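Side-chain contacts in urea carboxylase (Thermus thermophilus, PDB 3OEP), which is of unknown function but resembles KipI and KipA joined in one chain, with cyclophilin-like halves, and may bind ATP and have hydrolase activity: residues 232-237 with 340-345; 453-458 with 478-483; 3-8 with 58-63. All blocks are in the same frame, centred on the assembly; numbering follows the deposited sequence.

Contact 1 of 3, residues 232-237 with 340-345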
ATOM      1  N   ASP A 232       9.930  -5.435  11.579  1.00 15.45           N
ATOM      2  CA  ASP A 232       8.912  -5.507  12.624  1.00 15.89           C
ATOM      3  C   ASP A 232       8.054  -4.259  12.524  1.00 14.85           C
ATOM      4  O   ASP A 232       8.580  -3.146  12.546  1.00 15.33           O
ATOM      5  CB  ASP A 232       9.547  -5.558  14.020  1.00 15.95           C
ATOM      6  CG  ASP A 232      10.752  -6.469  14.093  1.00 20.90           C
ATOM      7  OD1 ASP A 232      11.813  -5.988  14.556  1.00 26.12           O
ATOM      8  OD2 ASP A 232      10.654  -7.657  13.703  1.00 22.59           O
ATOM      9  N   LEU A 233       6.741  -4.442  12.414  1.00 13.94           N
ATOM     10  CA  LEU A 233       5.815  -3.336  12.226  1.00 14.15           C
ATOM     11  C   LEU A 233       4.723  -3.392  13.278  1.00 14.97           C
ATOM     12  O   LEU A 233       4.178  -4.459  13.539  1.00 16.23           O
ATOM     13  CB  LEU A 233       5.163  -3.421  10.847  1.00 13.52           C
ATOM     14  CG  LEU A 233       6.070  -3.384   9.619  1.00 13.76           C
ATOM     15  CD1 LEU A 233       5.246  -3.603   8.343  1.00 17.28           C
ATOM     16  CD2 LEU A 233       6.814  -2.057   9.551  1.00 16.59           C
ATOM     17  N   VAL A 234       4.392  -2.244  13.860  1.00 12.66           N
ATOM     18  CA  VAL A 234       3.183  -2.132  14.667  1.00 12.24           C
ATOM     19  C   VAL A 234       2.025  -1.847  13.717  1.00 13.38           C
ATOM     20  O   VAL A 234       2.002  -0.797  13.076  1.00 15.28           O
ATOM     21  CB  VAL A 234       3.290  -1.006  15.703  1.00 13.56           C
ATOM     22  CG1 VAL A 234       1.978  -0.853  16.463  1.00 15.40           C
ATOM     23  CG2 VAL A 234       4.437  -1.298  16.673  1.00 17.33           C
ATOM     24  N   VAL A 235       1.081  -2.778  13.618  1.00 13.35           N
ATOM     25  CA  VAL A 235      -0.071  -2.623  12.723  1.00 14.31           C
ATOM     26  C   VAL A 235      -1.399  -2.688  13.468  1.00 15.24           C
ATOM     27  O   VAL A 235      -1.520  -3.394  14.470  1.00 17.08           O
ATOM     28  CB  VAL A 235      -0.074  -3.693  11.611  1.00 13.74           C
ATOM     29  CG1 VAL A 235       1.161  -3.555  10.723  1.00 17.87           C
ATOM     30  CG2 VAL A 235      -0.165  -5.106  12.201  1.00 16.09           C
ATOM     31  N   ASP A 236      -2.389  -1.935  12.980  1.00 15.21           N
ATOM     32  CA  ASP A 236      -3.784  -2.096  13.416  1.00 15.31           C
ATOM     33  C   ASP A 236      -4.594  -2.721  12.270  1.00 16.85           C
ATOM     34  O   ASP A 236      -4.012  -3.385  11.409  1.00 17.63           O
ATOM     35  CB  ASP A 236      -4.378  -0.777  13.958  1.00 15.50           C
ATOM     36  CG  ASP A 236      -4.547   0.313  12.900  1.00 18.29           C
ATOM     37  OD1 ASP A 236      -4.365   0.076  11.679  1.00 17.58           O
ATOM     38  OD2 ASP A 236      -4.885   1.441  13.323  1.00 21.70           O
ATOM     39  N   GLY A 237      -5.912  -2.538  12.248  1.00 16.59           N
ATOM     40  CA  GLY A 237      -6.744  -3.159  11.214  1.00 17.51           C
ATOM     41  C   GLY A 237      -6.463  -2.707   9.787  1.00 17.67           C
ATOM     42  O   GLY A 237      -6.791  -3.419   8.833  1.00 19.30           O
ATOM     43  N   LEU A 340      -1.137  -1.847  21.941  1.00 14.43           N
ATOM     44  CA  LEU A 340      -0.017  -0.910  21.964  1.00 13.60           C
ATOM     45  C   LEU A 340      -0.489   0.525  21.754  1.00 15.19           C
ATOM     46  O   LEU A 340      -1.422   0.778  20.975  1.00 15.75           O
ATOM     47  CB  LEU A 340       1.011  -1.268  20.890  1.00 14.06           C
ATOM     48  CG  LEU A 340       1.679  -2.624  21.049  1.00 14.48           C
ATOM     49  CD1 LEU A 340       2.520  -2.942  19.813  1.00 16.93           C
ATOM     50  CD2 LEU A 340       2.513  -2.674  22.333  1.00 16.30           C
ATOM     51  N   GLU A 341       0.160   1.454  22.455  1.00 14.46           N
ATOM     52  CA  GLU A 341      -0.079   2.876  22.283  1.00 15.68           C
ATOM     53  C   GLU A 341       0.599   3.356  21.006  1.00 15.58           C
ATOM     54  O   GLU A 341       1.812   3.222  20.858  1.00 15.08           O
ATOM     55  CB  GLU A 341       0.459   3.680  23.474  1.00 16.24           C
ATOM     56  CG  GLU A 341       0.039   5.141  23.414  1.00 17.45           C
ATOM     57  CD  GLU A 341       0.708   6.043  24.440  1.00 24.57           C
ATOM     58  OE1 GLU A 341       1.332   5.543  25.399  1.00 24.10           O
ATOM     59  OE2 GLU A 341       0.603   7.278  24.269  1.00 24.15           O
ATOM     60  N   VAL A 342      -0.194   3.924  20.100  1.00 15.80           N
ATOM     61  CA  VAL A 342       0.291   4.416  18.805  1.00 17.20           C
ATOM     62  C   VAL A 342      -0.562   5.595  18.387  1.00 18.87           C
ATOM     63  O   VAL A 342      -1.790   5.547  18.526  1.00 22.63           O
ATOM     64  CB  VAL A 342       0.150   3.371  17.670  1.00 19.16           C
ATOM     65  CG1 VAL A 342       0.979   3.801  16.457  1.00 21.03           C
ATOM     66  CG2 VAL A 342       0.558   1.994  18.123  1.00 22.70           C
ATOM     67  N   ARG A 343       0.070   6.638  17.862  1.00 18.22           N
ATOM     68  CA  ARG A 343      -0.658   7.794  17.357  1.00 20.86           C
ATOM     69  C   ARG A 343      -1.200   7.473  15.971  1.00 21.48           C
ATOM     70  O   ARG A 343      -0.492   6.901  15.149  1.00 22.52           O
ATOM     71  CB  ARG A 343       0.247   9.018  17.261  1.00 22.92           C
ATOM     72  CG  ARG A 343       0.609   9.650  18.585  1.00 26.95           C
ATOM     73  CD  ARG A 343       1.243  11.013  18.349  1.00 31.73           C
ATOM     74  NE  ARG A 343       2.552  10.899  17.700  1.00 32.54           N
ATOM     75  CZ  ARG A 343       3.728  10.871  18.330  1.00 33.98           C
ATOM     76  NH1 ARG A 343       3.803  10.953  19.655  1.00 34.05           N
ATOM     77  NH2 ARG A 343       4.850  10.766  17.620  1.00 32.49           N
ATOM     78  N   PRO A 344      -2.460   7.823  15.707  1.00 20.99           N
ATOM     79  CA  PRO A 344      -2.986   7.570  14.364  1.00 21.14           C
ATOM     80  C   PRO A 344      -2.594   8.644  13.352  1.00 20.91           C
ATOM     81  O   PRO A 344      -2.313   9.786  13.720  1.00 19.74           O
ATOM     82  CB  PRO A 344      -4.497   7.604  14.580  1.00 22.78           C
ATOM     83  CG  PRO A 344      -4.668   8.611  15.682  1.00 23.54           C
ATOM     84  CD  PRO A 344      -3.495   8.361  16.608  1.00 23.51           C
ATOM     85  N   PHE A 345      -2.585   8.258  12.082  1.00 19.83           N
ATOM     86  CA  PHE A 345      -2.488   9.192  10.967  1.00 19.40           C
ATOM     87  C   PHE A 345      -3.611   8.841   9.998  1.00 18.30           C
ATOM     88  O   PHE A 345      -3.680   7.719   9.500  1.00 16.92           O
ATOM     89  CB  PHE A 345      -1.131   9.086  10.277  1.00 18.64           C
ATOM     90  CG  PHE A 345      -1.006   9.943   9.044  1.00 20.32           C
ATOM     91  CD1 PHE A 345      -0.707  11.290   9.149  1.00 26.70           C
ATOM     92  CD2 PHE A 345      -1.200   9.396   7.781  1.00 22.35           C
ATOM     93  CE1 PHE A 345      -0.589  12.083   8.008  1.00 28.04           C
ATOM     94  CE2 PHE A 345      -1.083  10.174   6.641  1.00 25.32           C
ATOM     95  CZ  PHE A 345      -0.781  11.523   6.754  1.00 28.86           C
TER

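Contact 2 of 3, residues 453-458 with 478-483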
ATOM      1  N   PRO A 453       4.090 -12.451 -13.247  1.00 22.67           N
ATOM      2  CA  PRO A 453       2.875 -12.075 -12.529  1.00 20.83           C
ATOM      3  C   PRO A 453       3.168 -11.701 -11.075  1.00 18.46           C
ATOM      4  O   PRO A 453       4.049 -12.295 -10.455  1.00 18.08           O
ATOM      5  CB  PRO A 453       2.018 -13.340 -12.591  1.00 20.92           C
ATOM      6  CG  PRO A 453       2.536 -14.103 -13.755  1.00 22.56           C
ATOM      7  CD  PRO A 453       3.999 -13.811 -13.807  1.00 22.95           C
ATOM      8  N   LEU A 454       2.436 -10.719 -10.557  1.00 17.15           N
ATOM      9  CA  LEU A 454       2.580 -10.256  -9.178  1.00 14.78           C
ATOM     10  C   LEU A 454       1.192 -10.210  -8.545  1.00 14.86           C
ATOM     11  O   LEU A 454       0.307  -9.505  -9.044  1.00 14.90           O
ATOM     12  CB  LEU A 454       3.199  -8.855  -9.149  1.00 15.27           C
ATOM     13  CG  LEU A 454       3.372  -8.186  -7.783  1.00 18.47           C
ATOM     14  CD1 LEU A 454       4.490  -8.856  -6.992  1.00 17.45           C
ATOM     15  CD2 LEU A 454       3.657  -6.698  -7.949  1.00 19.15           C
ATOM     16  N   VAL A 455       0.992 -10.954  -7.457  1.00 13.34           N
ATOM     17  CA  VAL A 455      -0.271 -10.894  -6.726  1.00 12.83           C
ATOM     18  C   VAL A 455      -0.158  -9.743  -5.720  1.00 12.83           C
ATOM     19  O   VAL A 455       0.737  -9.744  -4.878  1.00 12.92           O
ATOM     20  CB  VAL A 455      -0.597 -12.196  -5.982  1.00 13.67           C
ATOM     21  CG1 VAL A 455      -1.998 -12.114  -5.384  1.00 14.69           C
ATOM     22  CG2 VAL A 455      -0.479 -13.398  -6.914  1.00 14.80           C
ATOM     23  N   LEU A 456      -1.061  -8.774  -5.823  1.00 12.75           N
ATOM     24  CA  LEU A 456      -0.990  -7.538  -5.047  1.00 12.77           C
ATOM     25  C   LEU A 456      -1.602  -7.713  -3.664  1.00 12.60           C
ATOM     26  O   LEU A 456      -2.722  -8.203  -3.541  1.00 13.16           O
ATOM     27  CB  LEU A 456      -1.728  -6.421  -5.785  1.00 12.99           C
ATOM     28  CG  LEU A 456      -1.231  -6.170  -7.213  1.00 16.38           C
ATOM     29  CD1 LEU A 456      -2.119  -5.164  -7.924  1.00 13.62           C
ATOM     30  CD2 LEU A 456       0.208  -5.703  -7.210  1.00 16.98           C
ATOM     31  N   LEU A 457      -0.866  -7.304  -2.634  1.00 12.01           N
ATOM     32  CA  LEU A 457      -1.303  -7.465  -1.242  1.00 11.68           C
ATOM     33  C   LEU A 457      -1.440  -6.095  -0.551  1.00 12.06           C
ATOM     34  O   LEU A 457      -1.454  -5.056  -1.220  1.00 12.12           O
ATOM     35  CB  LEU A 457      -0.347  -8.411  -0.494  1.00 12.93           C
ATOM     36  CG  LEU A 457      -0.156  -9.822  -1.068  1.00 13.47           C
ATOM     37  CD1 LEU A 457       0.864 -10.605  -0.233  1.00 14.73           C
ATOM     38  CD2 LEU A 457      -1.472 -10.588  -1.153  1.00 12.47           C
ATOM     39  N   ALA A 458      -1.560  -6.096   0.779  1.00 12.92           N
ATOM     40  CA  ALA A 458      -1.956  -4.909   1.542  1.00 13.24           C
ATOM     41  C   ALA A 458      -1.131  -3.640   1.328  1.00 13.71           C
ATOM     42  O   ALA A 458      -1.673  -2.546   1.448  1.00 15.04           O
ATOM     43  CB  ALA A 458      -2.017  -5.235   3.038  1.00 16.20           C
ATOM     44  N   TRP A 478      -4.925 -14.762   3.079  1.00 16.65           N
ATOM     45  CA  TRP A 478      -4.114 -15.023   4.278  1.00 16.60           C
ATOM     46  C   TRP A 478      -2.924 -15.930   3.964  1.00 17.33           C
ATOM     47  O   TRP A 478      -1.850 -15.783   4.546  1.00 17.00           O
ATOM     48  CB  TRP A 478      -4.962 -15.622   5.416  1.00 19.15           C
ATOM     49  CG  TRP A 478      -5.377 -17.051   5.191  1.00 20.40           C
ATOM     50  CD1 TRP A 478      -6.440 -17.485   4.452  1.00 23.84           C
ATOM     51  CD2 TRP A 478      -4.738 -18.231   5.703  1.00 22.07           C
ATOM     52  NE1 TRP A 478      -6.501 -18.858   4.466  1.00 24.03           N
ATOM     53  CE2 TRP A 478      -5.467 -19.341   5.226  1.00 21.99           C
ATOM     54  CE3 TRP A 478      -3.615 -18.458   6.507  1.00 23.18           C
ATOM     55  CZ2 TRP A 478      -5.112 -20.658   5.533  1.00 25.17           C
ATOM     56  CZ3 TRP A 478      -3.270 -19.763   6.820  1.00 20.75           C
ATOM     57  CH2 TRP A 478      -4.015 -20.848   6.333  1.00 21.27           C
ATOM     58  N   LEU A 479      -3.107 -16.865   3.033  1.00 14.98           N
ATOM     59  CA  LEU A 479      -2.023 -17.748   2.630  1.00 15.46           C
ATOM     60  C   LEU A 479      -0.858 -16.956   2.053  1.00 15.42           C
ATOM     61  O   LEU A 479       0.298 -17.256   2.342  1.00 16.57           O
ATOM     62  CB  LEU A 479      -2.506 -18.784   1.611  1.00 16.42           C
ATOM     63  CG  LEU A 479      -3.500 -19.829   2.119  1.00 18.92           C
ATOM     64  CD1 LEU A 479      -4.123 -20.558   0.935  1.00 22.24           C
ATOM     65  CD2 LEU A 479      -2.828 -20.813   3.063  1.00 20.88           C
ATOM     66  N   LEU A 480      -1.160 -15.938   1.254  1.00 14.61           N
ATOM     67  CA  LEU A 480      -0.107 -15.136   0.634  1.00 16.02           C
ATOM     68  C   LEU A 480       0.615 -14.245   1.640  1.00 15.79           C
ATOM     69  O   LEU A 480       1.748 -13.815   1.392  1.00 17.11           O
ATOM     70  CB  LEU A 480      -0.659 -14.328  -0.532  1.00 16.52           C
ATOM     71  CG  LEU A 480      -1.184 -15.213  -1.663  1.00 20.01           C
ATOM     72  CD1 LEU A 480      -1.716 -14.364  -2.803  1.00 22.16           C
ATOM     73  CD2 LEU A 480      -0.093 -16.187  -2.159  1.00 20.31           C
ATOM     74  N   GLY A 481      -0.033 -13.988   2.778  1.00 14.85           N
ATOM     75  CA  GLY A 481       0.627 -13.386   3.931  1.00 15.64           C
ATOM     76  C   GLY A 481       1.707 -14.277   4.531  1.00 16.44           C
ATOM     77  O   GLY A 481       2.520 -13.815   5.329  1.00 18.35           O
ATOM     78  N   GLN A 482       1.712 -15.557   4.152  1.00 14.20           N
ATOM     79  CA  GLN A 482       2.682 -16.528   4.649  1.00 13.96           C
ATOM     80  C   GLN A 482       3.548 -17.096   3.521  1.00 14.38           C
ATOM     81  O   GLN A 482       4.243 -18.097   3.713  1.00 16.12           O
ATOM     82  CB  GLN A 482       1.944 -17.660   5.362  1.00 15.14           C
ATOM     83  CG  GLN A 482       1.181 -17.197   6.605  1.00 15.61           C
ATOM     84  CD  GLN A 482       2.097 -16.683   7.698  1.00 16.02           C
ATOM     85  OE1 GLN A 482       3.299 -16.972   7.710  1.00 15.76           O
ATOM     86  NE2 GLN A 482       1.529 -15.940   8.645  1.00 14.25           N
ATOM     87  N   ALA A 483       3.525 -16.436   2.365  1.00 14.17           N
ATOM     88  CA  ALA A 483       4.294 -16.887   1.207  1.00 15.61           C
ATOM     89  C   ALA A 483       5.788 -16.672   1.433  1.00 16.14           C
ATOM     90  O   ALA A 483       6.198 -15.709   2.092  1.00 16.94           O
ATOM     91  CB  ALA A 483       3.844 -16.146  -0.047  1.00 15.64           C
TER

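Contact 3 of 3, residues 3-8 with 58-63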
ATOM      1  N   ARG A   3     -14.471  -6.808  -0.849  1.00 24.58           N
ATOM      2  CA  ARG A   3     -14.936  -6.981  -2.215  1.00 23.80           C
ATOM      3  C   ARG A   3     -14.881  -5.620  -2.905  1.00 19.35           C
ATOM      4  O   ARG A   3     -14.878  -4.592  -2.240  1.00 17.86           O
ATOM      5  CB  ARG A   3     -16.363  -7.508  -2.205  1.00 25.50           C
ATOM      6  CG  ARG A   3     -16.818  -8.132  -3.511  1.00 33.11           C
ATOM      7  CD  ARG A   3     -18.100  -8.924  -3.296  1.00 36.78           C
ATOM      8  NE  ARG A   3     -17.869 -10.153  -2.533  1.00 41.24           N
ATOM      9  CZ  ARG A   3     -18.806 -10.842  -1.879  1.00 42.60           C
ATOM     10  NH1 ARG A   3     -20.075 -10.442  -1.863  1.00 42.38           N
ATOM     11  NH2 ARG A   3     -18.468 -11.946  -1.220  1.00 45.93           N
ATOM     12  N   GLY A   4     -14.829  -5.613  -4.230  1.00 19.63           N
ATOM     13  CA  GLY A   4     -14.765  -4.356  -4.962  1.00 19.36           C
ATOM     14  C   GLY A   4     -15.332  -4.442  -6.358  1.00 19.71           C
ATOM     15  O   GLY A   4     -15.507  -5.536  -6.907  1.00 20.10           O
ATOM     16  N   PHE A   5     -15.652  -3.285  -6.922  1.00 17.59           N
ATOM     17  CA  PHE A   5     -16.042  -3.209  -8.321  1.00 20.22           C
ATOM     18  C   PHE A   5     -15.705  -1.849  -8.902  1.00 17.68           C
ATOM     19  O   PHE A   5     -15.489  -0.874  -8.167  1.00 17.48           O
ATOM     20  CB  PHE A   5     -17.533  -3.533  -8.514  1.00 20.21           C
ATOM     21  CG  PHE A   5     -18.467  -2.581  -7.820  1.00 20.92           C
ATOM     22  CD1 PHE A   5     -18.919  -1.432  -8.456  1.00 21.52           C
ATOM     23  CD2 PHE A   5     -18.923  -2.854  -6.541  1.00 24.48           C
ATOM     24  CE1 PHE A   5     -19.788  -0.557  -7.813  1.00 24.53           C
ATOM     25  CE2 PHE A   5     -19.793  -1.988  -5.892  1.00 24.73           C
ATOM     26  CZ  PHE A   5     -20.229  -0.841  -6.527  1.00 24.20           C
ATOM     27  N   TYR A   6     -15.648  -1.809 -10.229  1.00 17.02           N
ATOM     28  CA  TYR A   6     -15.273  -0.623 -10.971  1.00 15.10           C
ATOM     29  C   TYR A   6     -16.476  -0.065 -11.723  1.00 17.30           C
ATOM     30  O   TYR A   6     -17.224  -0.815 -12.358  1.00 18.60           O
ATOM     31  CB  TYR A   6     -14.176  -0.952 -11.984  1.00 15.84           C
ATOM     32  CG  TYR A   6     -12.850  -1.404 -11.393  1.00 13.47           C
ATOM     33  CD1 TYR A   6     -11.802  -0.505 -11.218  1.00 16.50           C
ATOM     34  CD2 TYR A   6     -12.642  -2.735 -11.036  1.00 12.96           C
ATOM     35  CE1 TYR A   6     -10.581  -0.912 -10.687  1.00 13.85           C
ATOM     36  CE2 TYR A   6     -11.415  -3.161 -10.502  1.00 12.98           C
ATOM     37  CZ  TYR A   6     -10.392  -2.243 -10.340  1.00 12.72           C
ATOM     38  OH  TYR A   6      -9.184  -2.636  -9.817  1.00 15.84           O
ATOM     39  N   LEU A   7     -16.664   1.246 -11.629  1.00 16.53           N
ATOM     40  CA  LEU A   7     -17.575   1.968 -12.505  1.00 17.76           C
ATOM     41  C   LEU A   7     -16.722   2.721 -13.523  1.00 17.48           C
ATOM     42  O   LEU A   7     -15.691   3.305 -13.172  1.00 16.21           O
ATOM     43  CB  LEU A   7     -18.441   2.930 -11.701  1.00 19.22           C
ATOM     44  CG  LEU A   7     -19.298   2.285 -10.608  1.00 22.36           C
ATOM     45  CD1 LEU A   7     -20.120   3.355  -9.911  1.00 25.35           C
ATOM     46  CD2 LEU A   7     -20.194   1.183 -11.166  1.00 26.16           C
ATOM     47  N   ARG A   8     -17.137   2.680 -14.787  1.00 16.60           N
ATOM     48  CA  ARG A   8     -16.340   3.238 -15.872  1.00 16.30           C
ATOM     49  C   ARG A   8     -17.206   4.197 -16.681  1.00 16.38           C
ATOM     50  O   ARG A   8     -18.229   3.795 -17.236  1.00 17.65           O
ATOM     51  CB  ARG A   8     -15.787   2.112 -16.749  1.00 18.75           C
ATOM     52  CG  ARG A   8     -14.920   1.123 -15.965  1.00 23.09           C
ATOM     53  CD  ARG A   8     -14.519  -0.107 -16.768  1.00 26.93           C
ATOM     54  NE  ARG A   8     -13.734  -1.022 -15.935  1.00 25.97           N
ATOM     55  CZ  ARG A   8     -12.441  -0.865 -15.641  1.00 25.30           C
ATOM     56  NH1 ARG A   8     -11.747   0.163 -16.119  1.00 24.64           N
ATOM     57  NH2 ARG A   8     -11.831  -1.743 -14.861  1.00 26.34           N
ATOM     58  N   GLY A  58     -25.687  -3.963  -3.842  1.00 29.65           N
ATOM     59  CA  GLY A  58     -26.957  -3.358  -4.229  1.00 29.39           C
ATOM     60  C   GLY A  58     -27.285  -2.105  -3.440  1.00 28.11           C
ATOM     61  O   GLY A  58     -27.729  -1.104  -4.011  1.00 27.11           O
ATOM     62  N   ARG A  59     -27.075  -2.161  -2.128  1.00 26.93           N
ATOM     63  CA  ARG A  59     -27.301  -1.001  -1.269  1.00 27.58           C
ATOM     64  C   ARG A  59     -26.347   0.119  -1.659  1.00 26.63           C
ATOM     65  O   ARG A  59     -26.744   1.280  -1.740  1.00 26.16           O
ATOM     66  CB  ARG A  59     -27.123  -1.367   0.206  1.00 28.64           C
ATOM     67  N   LEU A  60     -25.093  -0.238  -1.925  1.00 25.89           N
ATOM     68  CA  LEU A  60     -24.102   0.736  -2.359  1.00 25.45           C
ATOM     69  C   LEU A  60     -24.479   1.353  -3.710  1.00 25.79           C
ATOM     70  O   LEU A  60     -24.388   2.568  -3.885  1.00 26.43           O
ATOM     71  CB  LEU A  60     -22.713   0.082  -2.419  1.00 24.85           C
ATOM     72  CG  LEU A  60     -21.529   0.963  -2.809  1.00 23.85           C
ATOM     73  CD1 LEU A  60     -21.429   2.199  -1.935  1.00 23.84           C
ATOM     74  CD2 LEU A  60     -20.249   0.149  -2.731  1.00 21.96           C
ATOM     75  N   LEU A  61     -24.924   0.530  -4.657  1.00 26.57           N
ATOM     76  CA  LEU A  61     -25.346   1.047  -5.966  1.00 27.38           C
ATOM     77  C   LEU A  61     -26.554   1.982  -5.845  1.00 27.45           C
ATOM     78  O   LEU A  61     -26.621   3.006  -6.524  1.00 26.29           O
ATOM     79  CB  LEU A  61     -25.657  -0.094  -6.942  1.00 29.23           C
ATOM     80  CG  LEU A  61     -24.442  -0.860  -7.476  1.00 29.65           C
ATOM     81  CD1 LEU A  61     -24.876  -2.130  -8.200  1.00 35.28           C
ATOM     82  CD2 LEU A  61     -23.604   0.013  -8.384  1.00 30.22           C
ATOM     83  N   ARG A  62     -27.492   1.637  -4.968  1.00 27.89           N
ATOM     84  CA  ARG A  62     -28.661   2.488  -4.723  1.00 28.35           C
ATOM     85  C   ARG A  62     -28.231   3.831  -4.125  1.00 28.81           C
ATOM     86  O   ARG A  62     -28.709   4.888  -4.553  1.00 26.34           O
ATOM     87  CB  ARG A  62     -29.678   1.773  -3.816  1.00 30.31           C
ATOM     88  CG  ARG A  62     -30.842   2.641  -3.307  1.00 31.01           C
ATOM     89  CD  ARG A  62     -31.626   3.328  -4.427  1.00 32.38           C
ATOM     90  NE  ARG A  62     -32.527   2.432  -5.150  1.00 31.15           N
ATOM     91  CZ  ARG A  62     -33.713   2.014  -4.705  1.00 33.24           C
ATOM     92  NH1 ARG A  62     -34.164   2.380  -3.506  1.00 32.86           N
ATOM     93  NH2 ARG A  62     -34.453   1.207  -5.462  1.00 32.98           N
ATOM     94  N   LEU A  63     -27.315   3.785  -3.157  1.00 29.62           N
ATOM     95  CA  LEU A  63     -26.758   5.001  -2.551  1.00 31.38           C
ATOM     96  C   LEU A  63     -26.172   5.950  -3.594  1.00 31.18           C
ATOM     97  O   LEU A  63     -26.402   7.163  -3.535  1.00 29.44           O
ATOM     98  CB  LEU A  63     -25.677   4.657  -1.520  1.00 32.71           C
ATOM     99  CG  LEU A  63     -26.134   4.127  -0.164  1.00 36.62           C
ATOM    100  CD1 LEU A  63     -24.929   3.672   0.645  1.00 37.99           C
ATOM    101  CD2 LEU A  63     -26.936   5.182   0.597  1.00 40.29           C
TER

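Contact 1 of 3, residues 232-237 with 340-345
V234 carries this contact from the strand side, its two methyls pressed against L340 and V342 of the loop segment 340-345. Three side chains meet here, all through methyl groups. V234 and V342 point straight at each other, tip to tip, with CG1 of V234 3.6 Å from CG2 of V342. L340 comes in from another direction, its chain slanting across that of V234. Its CD1 sits over the fork of the valine, 4.0 Å from V234 CG1 and equally 4.0 Å from V234 CG2. CG1 is therefore shared: the L340 and V342 methyls reach it from directions about 95° apart. It sits there because the torsion of V234 (chi1 176°) swings CG1 opposite the backbone N, while CG2 stays beside that N and meets the leucine alone. L340 is extended beyond CB (chi2 172°), which carries CD1 down to the valine. In V342, CG2 does the touching; E341, between the two partners, turns away and hydrogen-bonds to R219. V342 also leans on A349. Just past the strand, the carboxylate of D236 binds S348, A349 and S350, so the chain after V234 is tied to a later part of the same long loop. L233 and V235 bond through their backbones to strand 273-277. The arrangement is a loop folded by apolar contact over an edge strand of a five-stranded antiparallel sheet; 340-345 belongs to the region related to carboxyltransferase subdomains A and B, consistent with the cyclophilin-like fold of that family.

Contact 2 of 3, residues 453-458 with 478-483
Strand 454-456 and the residue after it face a short, weakly bonded helical segment, with CA of L457 8.0 Å from CA of L480. L480 reaches toward both V455 and L457. Its side chain is stretched out (chi2 180°), so that CD1 reaches V455 and also brushes L457, while CB meets L457. At the far end CD1 presses on CG1 of V455 at 3.4 Å, tighter than usual for two methyls, and the two side chains cross nearly at a right angle. Nearer the backbone, CB of L480 rests in the fork of L457, 3.9 Å from L457 CD2 and 4.0 Å from L457 CD1. L457 also crosses L480 nearly perpendicularly, and its CD1 lies against the carbonyl of L480, 3.7 Å from O. That oxygen accepts a weak hydrogen bond from A483 N, closing a type I turn from L480 to A483. L456, between V455 and L457, points away. V423 touches L457, L480 and A483, and L392 adds a further apolar side to L480. Q482 anchors the turn through its amide, which bonds to D254 and to the backbone of V330 and R331. L480 thus packs on strands 390-396, 422-426 and 454-456 of one sheet whose first and last strands pair, consistent with the helix-capped barrel of the cyclophilin-like fold.

Contact 3 of 3, residues 3-8 with 58-63
F5 loses the most surface in this contact, followed by L61 and L60, two consecutive leucines of the helix that take the ring of F5 between them. Only one methyl of each leucine does the touching. CD2 of L60 lies 3.8 Å from F5 CE2, while CD2 of L61 is 3.9 Å from F5 CE1. Both reach CZ as well, each at 3.9 Å from F5 CZ. The two methyls stand on opposite sides of the ring plane and approach obliquely, so the outer end of the ring is wedged between them. The chains differ in direction: L60 slides past F5 the other way, whereas L61 slants across it. Rotation about the first bond of F5 (chi1 62°) places CG between the backbone N and carbonyl carbon and projects the ring nearly at right angles to the strand, toward the helix. L61 leaves its helix askew to the strand; CD1 is its extended branch (chi2 169°), and CD2, the other, turns to the ring. From the strand itself, CD2 of L7 meets the ring edge in its plane, 3.8 Å from F5 CE1. F5 also touches L48 and R57, and L7 touches L64. Strand 3-8 is an outermost strand of a three-stranded antiparallel sheet, beside 45-50, and helix 57-66 packs against the side carrying F5 and L7; Y6 and R8 instead reach P398, E438 and P439 of the later half of the chain.

In the fold
From the N terminus, contact 3 comes first, closing a loop of about 50 residues that returns helix 57-66 to the first strand. Contact 1 follows with the longest loop, about 103 residues, bringing the segment after strand 331-336 back to strand 233-235. Contact 2 is the most local, closing about 20 residues near the C terminus. The three are in series: none encloses or crosses another. Contacts 2 and 3 nevertheless approach to about 8 Å between nearest atoms, as do contacts 1 and 2. Contact 3 ties the N-terminal sheet to its helix, contact 1 a loop to an edge strand, and contact 2 a helical turn to the C-terminal sheet.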